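Local coordinates for Lmo2125 protein (Listeria monocytogenes serovar 1/2a, PDB 5TU0), which binds maltose and probably delivers it, as an extracellular solute-binding lipoprotein, to a sugar transporter in the cell membrane, at residues Trp160-Tyr173 with Thr260-Gly272. The protein carries 2 engineered substitutions. Sequence-based numbering, arbitrary orientation. Where two conformers were deposited one is given.
Sequences WTDFYFSYGLLAGY and TLNNGKEYSPFAG. With GLC (alpha-D-glucopyranose), chain B.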
# COMPACT_ATOMS: atom_id res chain seq x y z
N TRP A 160 -5.08 14.46 0.42
CA TRP A 160 -4.04 14.75 1.38
C TRP A 160 -4.44 14.88 2.86
O TRP A 160 -3.56 14.96 3.71
CB TRP A 160 -3.13 15.90 0.92
CG TRP A 160 -2.19 15.54 -0.21
CD1 TRP A 160 -1.70 14.29 -0.53
CD2 TRP A 160 -1.49 16.45 -1.07
NE1 TRP A 160 -0.81 14.37 -1.57
CE2 TRP A 160 -0.66 15.69 -1.91
CE3 TRP A 160 -1.52 17.84 -1.22
CZ2 TRP A 160 0.14 16.28 -2.90
CZ3 TRP A 160 -0.75 18.42 -2.20
CH2 TRP A 160 0.08 17.64 -3.03
N THR A 161 -5.74 14.86 3.17
CA THR A 161 -6.17 14.84 4.57
C THR A 161 -5.91 13.45 5.16
O THR A 161 -5.87 13.28 6.38
CB THR A 161 -7.67 15.16 4.76
OG1 THR A 161 -8.46 14.34 3.89
CG2 THR A 161 -7.93 16.62 4.45
N ASP A 162 -5.77 12.45 4.28
CA ASP A 162 -5.52 11.07 4.67
C ASP A 162 -3.99 10.86 4.68
O ASP A 162 -3.33 10.94 3.63
CB ASP A 162 -6.22 10.14 3.67
CG ASP A 162 -6.20 8.67 4.08
OD1 ASP A 162 -5.21 8.21 4.69
OD2 ASP A 162 -7.16 7.96 3.74
N PHE A 163 -3.44 10.61 5.86
CA PHE A 163 -2.00 10.40 5.99
C PHE A 163 -1.47 9.29 5.11
O PHE A 163 -0.33 9.35 4.67
CB PHE A 163 -1.63 10.15 7.44
CG PHE A 163 -0.17 9.98 7.67
CD1 PHE A 163 0.70 11.03 7.46
CD2 PHE A 163 0.33 8.78 8.18
CE1 PHE A 163 2.05 10.89 7.70
CE2 PHE A 163 1.69 8.64 8.41
CZ PHE A 163 2.54 9.69 8.17
N TYR A 164 -2.28 8.28 4.82
CA TYR A 164 -1.82 7.23 3.91
C TYR A 164 -1.41 7.81 2.54
O TYR A 164 -0.46 7.35 1.91
CB TYR A 164 -2.86 6.12 3.76
CG TYR A 164 -2.38 5.01 2.87
CD1 TYR A 164 -1.57 4.00 3.37
CD2 TYR A 164 -2.70 4.99 1.53
CE1 TYR A 164 -1.11 2.98 2.54
CE2 TYR A 164 -2.25 4.00 0.70
CZ TYR A 164 -1.46 3.00 1.21
OH TYR A 164 -1.02 2.02 0.36
N PHE A 165 -2.17 8.80 2.08
CA PHE A 165 -1.89 9.49 0.82
C PHE A 165 -0.81 10.55 0.92
O PHE A 165 0.09 10.61 0.08
CB PHE A 165 -3.19 10.10 0.28
CG PHE A 165 -4.14 9.09 -0.28
CD1 PHE A 165 -4.93 8.33 0.55
CD2 PHE A 165 -4.24 8.91 -1.66
CE1 PHE A 165 -5.80 7.37 0.03
CE2 PHE A 165 -5.11 7.96 -2.18
CZ PHE A 165 -5.89 7.19 -1.34
N SER A 166 -0.88 11.39 1.96
CA SER A 166 0.08 12.47 2.09
C SER A 166 1.46 12.07 2.59
O SER A 166 2.40 12.86 2.43
CB SER A 166 -0.47 13.58 2.99
OG SER A 166 -0.64 13.10 4.31
N TYR A 167 1.60 10.89 3.20
CA TYR A 167 2.91 10.49 3.73
C TYR A 167 4.04 10.61 2.72
O TYR A 167 5.09 11.16 3.04
CB TYR A 167 2.91 9.07 4.30
CG TYR A 167 4.30 8.67 4.71
CD1 TYR A 167 4.94 9.32 5.77
CD2 TYR A 167 5.01 7.71 4.02
CE1 TYR A 167 6.22 8.99 6.14
CE2 TYR A 167 6.30 7.37 4.39
CZ TYR A 167 6.89 8.01 5.45
OH TYR A 167 8.16 7.71 5.83
N GLY A 168 3.82 10.12 1.50
CA GLY A 168 4.83 10.20 0.47
C GLY A 168 5.29 11.60 0.09
O GLY A 168 6.40 11.76 -0.42
N LEU A 169 4.47 12.60 0.36
CA LEU A 169 4.83 13.97 0.11
C LEU A 169 5.82 14.41 1.19
O LEU A 169 6.87 14.97 0.92
CB LEU A 169 3.57 14.86 0.16
CG LEU A 169 3.76 16.37 0.11
CD1 LEU A 169 4.46 16.80 -1.17
CD2 LEU A 169 2.41 17.07 0.27
N LEU A 170 5.45 14.16 2.45
CA LEU A 170 6.33 14.52 3.57
C LEU A 170 7.67 13.75 3.46
O LEU A 170 8.74 14.30 3.67
CB LEU A 170 5.64 14.22 4.91
CG LEU A 170 4.63 15.24 5.44
CD1 LEU A 170 3.52 15.55 4.46
CD2 LEU A 170 4.11 14.75 6.78
N ALA A 171 7.58 12.48 3.08
CA ALA A 171 8.76 11.66 2.96
C ALA A 171 9.63 12.11 1.78
O ALA A 171 10.86 12.06 1.85
CB ALA A 171 8.37 10.19 2.83
N GLY A 172 9.01 12.60 0.71
CA GLY A 172 9.76 13.08 -0.46
C GLY A 172 10.63 14.28 -0.09
O GLY A 172 11.66 14.54 -0.73
N TYR A 173 10.19 15.01 0.94
CA TYR A 173 10.95 16.16 1.46
C TYR A 173 11.92 15.80 2.62
O TYR A 173 12.62 16.67 3.12
CB TYR A 173 9.99 17.26 1.89
CG TYR A 173 9.53 18.14 0.74
CD1 TYR A 173 10.25 19.28 0.40
CD2 TYR A 173 8.38 17.84 0.01
CE1 TYR A 173 9.84 20.10 -0.64
CE2 TYR A 173 7.95 18.66 -1.02
CZ TYR A 173 8.70 19.79 -1.35
OH TYR A 173 8.29 20.61 -2.38
N THR A 260 7.33 14.11 -10.18
CA THR A 260 8.48 14.54 -9.37
C THR A 260 8.17 15.81 -8.57
O THR A 260 7.59 16.75 -9.10
CB THR A 260 9.69 14.75 -10.30
OG1 THR A 260 9.97 13.51 -10.99
CG2 THR A 260 10.94 15.22 -9.52
N LEU A 261 8.54 15.83 -7.30
CA LEU A 261 8.31 16.98 -6.43
C LEU A 261 9.18 18.18 -6.81
O LEU A 261 10.17 18.03 -7.54
CB LEU A 261 8.56 16.59 -4.97
CG LEU A 261 7.63 15.51 -4.37
CD1 LEU A 261 8.14 14.97 -3.04
CD2 LEU A 261 6.21 16.06 -4.22
N ASN A 262 8.82 19.36 -6.30
CA ASN A 262 9.54 20.60 -6.56
C ASN A 262 11.00 20.64 -6.12
O ASN A 262 11.76 21.49 -6.60
CB ASN A 262 8.79 21.81 -5.95
CG ASN A 262 7.47 22.10 -6.67
OD1 ASN A 262 7.05 21.37 -7.60
ND2 ASN A 262 6.80 23.15 -6.23
N ASN A 263 11.38 19.75 -5.20
CA ASN A 263 12.79 19.64 -4.76
C ASN A 263 13.60 18.70 -5.67
O ASN A 263 14.78 18.45 -5.41
CB ASN A 263 12.87 19.15 -3.31
CG ASN A 263 12.28 17.77 -3.10
OD1 ASN A 263 11.73 17.16 -4.02
ND2 ASN A 263 12.39 17.26 -1.87
N GLY A 264 12.96 18.16 -6.71
CA GLY A 264 13.63 17.24 -7.63
C GLY A 264 13.62 15.79 -7.18
O GLY A 264 14.15 14.91 -7.88
N LYS A 265 13.03 15.53 -6.02
CA LYS A 265 12.96 14.18 -5.48
C LYS A 265 11.62 13.53 -5.79
O LYS A 265 10.64 14.22 -6.09
CB LYS A 265 13.24 14.18 -3.98
CG LYS A 265 14.62 14.71 -3.67
CD LYS A 265 15.02 14.51 -2.22
CE LYS A 265 16.48 14.89 -2.03
NZ LYS A 265 17.02 14.54 -0.69
N GLU A 266 11.61 12.21 -5.75
CA GLU A 266 10.40 11.46 -6.01
C GLU A 266 9.49 11.40 -4.80
O GLU A 266 9.94 11.39 -3.66
CB GLU A 266 10.74 10.03 -6.46
CG GLU A 266 11.54 9.97 -7.75
CD GLU A 266 10.81 10.67 -8.89
OE1 GLU A 266 9.66 10.31 -9.18
OE2 GLU A 266 11.38 11.58 -9.50
N TYR A 267 8.19 11.38 -5.08
CA TYR A 267 7.17 11.17 -4.06
C TYR A 267 7.52 9.77 -3.52
O TYR A 267 7.80 8.86 -4.30
CB TYR A 267 5.81 11.18 -4.73
CG TYR A 267 4.64 11.48 -3.84
CD1 TYR A 267 4.01 10.48 -3.10
CD2 TYR A 267 4.10 12.76 -3.80
CE1 TYR A 267 2.90 10.77 -2.32
CE2 TYR A 267 2.99 13.04 -3.03
CZ TYR A 267 2.39 12.05 -2.30
OH TYR A 267 1.30 12.36 -1.52
N SER A 268 7.49 9.62 -2.19
CA SER A 268 7.92 8.38 -1.54
C SER A 268 6.81 7.74 -0.71
O SER A 268 6.86 7.74 0.52
CB SER A 268 9.13 8.69 -0.68
OG SER A 268 10.15 9.27 -1.47
N PRO A 269 5.81 7.16 -1.39
CA PRO A 269 4.66 6.60 -0.70
C PRO A 269 4.98 5.30 0.04
O PRO A 269 6.08 4.81 -0.10
CB PRO A 269 3.69 6.32 -1.83
CG PRO A 269 4.57 5.96 -2.97
CD PRO A 269 5.77 6.85 -2.83
N PHE A 270 4.04 4.80 0.83
CA PHE A 270 4.22 3.51 1.50
C PHE A 270 4.28 2.39 0.45
O PHE A 270 3.52 2.40 -0.52
CB PHE A 270 3.10 3.20 2.49
CG PHE A 270 3.11 4.06 3.73
CD1 PHE A 270 4.21 4.07 4.57
CD2 PHE A 270 2.01 4.84 4.05
CE1 PHE A 270 4.22 4.86 5.71
CE2 PHE A 270 2.02 5.63 5.20
CZ PHE A 270 3.12 5.63 6.03
N ALA A 271 5.19 1.44 0.66
CA ALA A 271 5.32 0.26 -0.21
C ALA A 271 4.40 -0.81 0.37
O ALA A 271 4.74 -1.43 1.38
CB ALA A 271 6.76 -0.23 -0.21
N GLY A 272 3.25 -1.02 -0.26
CA GLY A 272 2.26 -1.98 0.23
C GLY A 272 2.34 -3.29 -0.54
O GLY A 272 3.24 -3.50 -1.37
C1 GLC B . -5.05 0.54 1.32
C2 GLC B . -3.87 -0.11 2.05
C3 GLC B . -4.06 -0.06 3.57
C4 GLC B . -4.34 1.38 4.00
C5 GLC B . -5.55 1.92 3.25
C6 GLC B . -5.87 3.35 3.67
O2 GLC B . -3.72 -1.47 1.63
O3 GLC B . -2.88 -0.56 4.21
O4 GLC B . -4.55 1.44 5.42
O5 GLC B . -5.31 1.85 1.84
O6 GLC B . -6.76 3.97 2.74
O HOH W 1 1.30 5.79 0.63
O HOH W 2 1.16 3.63 -1.16
O HOH W 3 6.59 19.74 -4.53
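Tyr167, in one of its two conformers, and Phe270 lie in an offset stack, planes 7° apart and centroids 4.3 Å from each other; Ala171 CB lies against the opposite face of the Tyr167 ring. Phe163 CE2 reaches the edge of Phe270. Tyr164 meets Phe270 obliquely, Tyr164 CD1 3.7 Å from Phe270 CD2, and gives one face to the glucose while a water sits over the centre of the other. That water ties Tyr164 O to Phe270 N; a second, 3.1 Å from Tyr164 OH, donates to Phe270 O and probably helps place the ring. An aromatic platform under a pyranose is characteristic of sugar-binding proteins; here helix 163-172 supplies it, and the chain leading into strand 272-278 backs it.

Tyr267 lays one face on the backbone of Gly168 and Leu169, CE1 only 3.4 Å from Gly168 CA; glycine suits this place because a CB would strike the ring. With CG anti to the backbone N (chi1 -158°), the phenol extends to the helix kink, where its buried OH donates to Phe165 O at 2.7 Å and accepts a bent bond, tilted from the indole plane, from Trp160 NE1. Gly168 O receives Ser268 N almost straight (175°) and Gly172 N from the opposite face of its plane. At Gly172 a CB would collide with Leu261 CD1. Asn263 suits its place because one amide serves twice: ND2, over a face of Tyr173, donates to Gly172 O at 3.0 Å, while OD1 closes an Asx turn with Lys265 N.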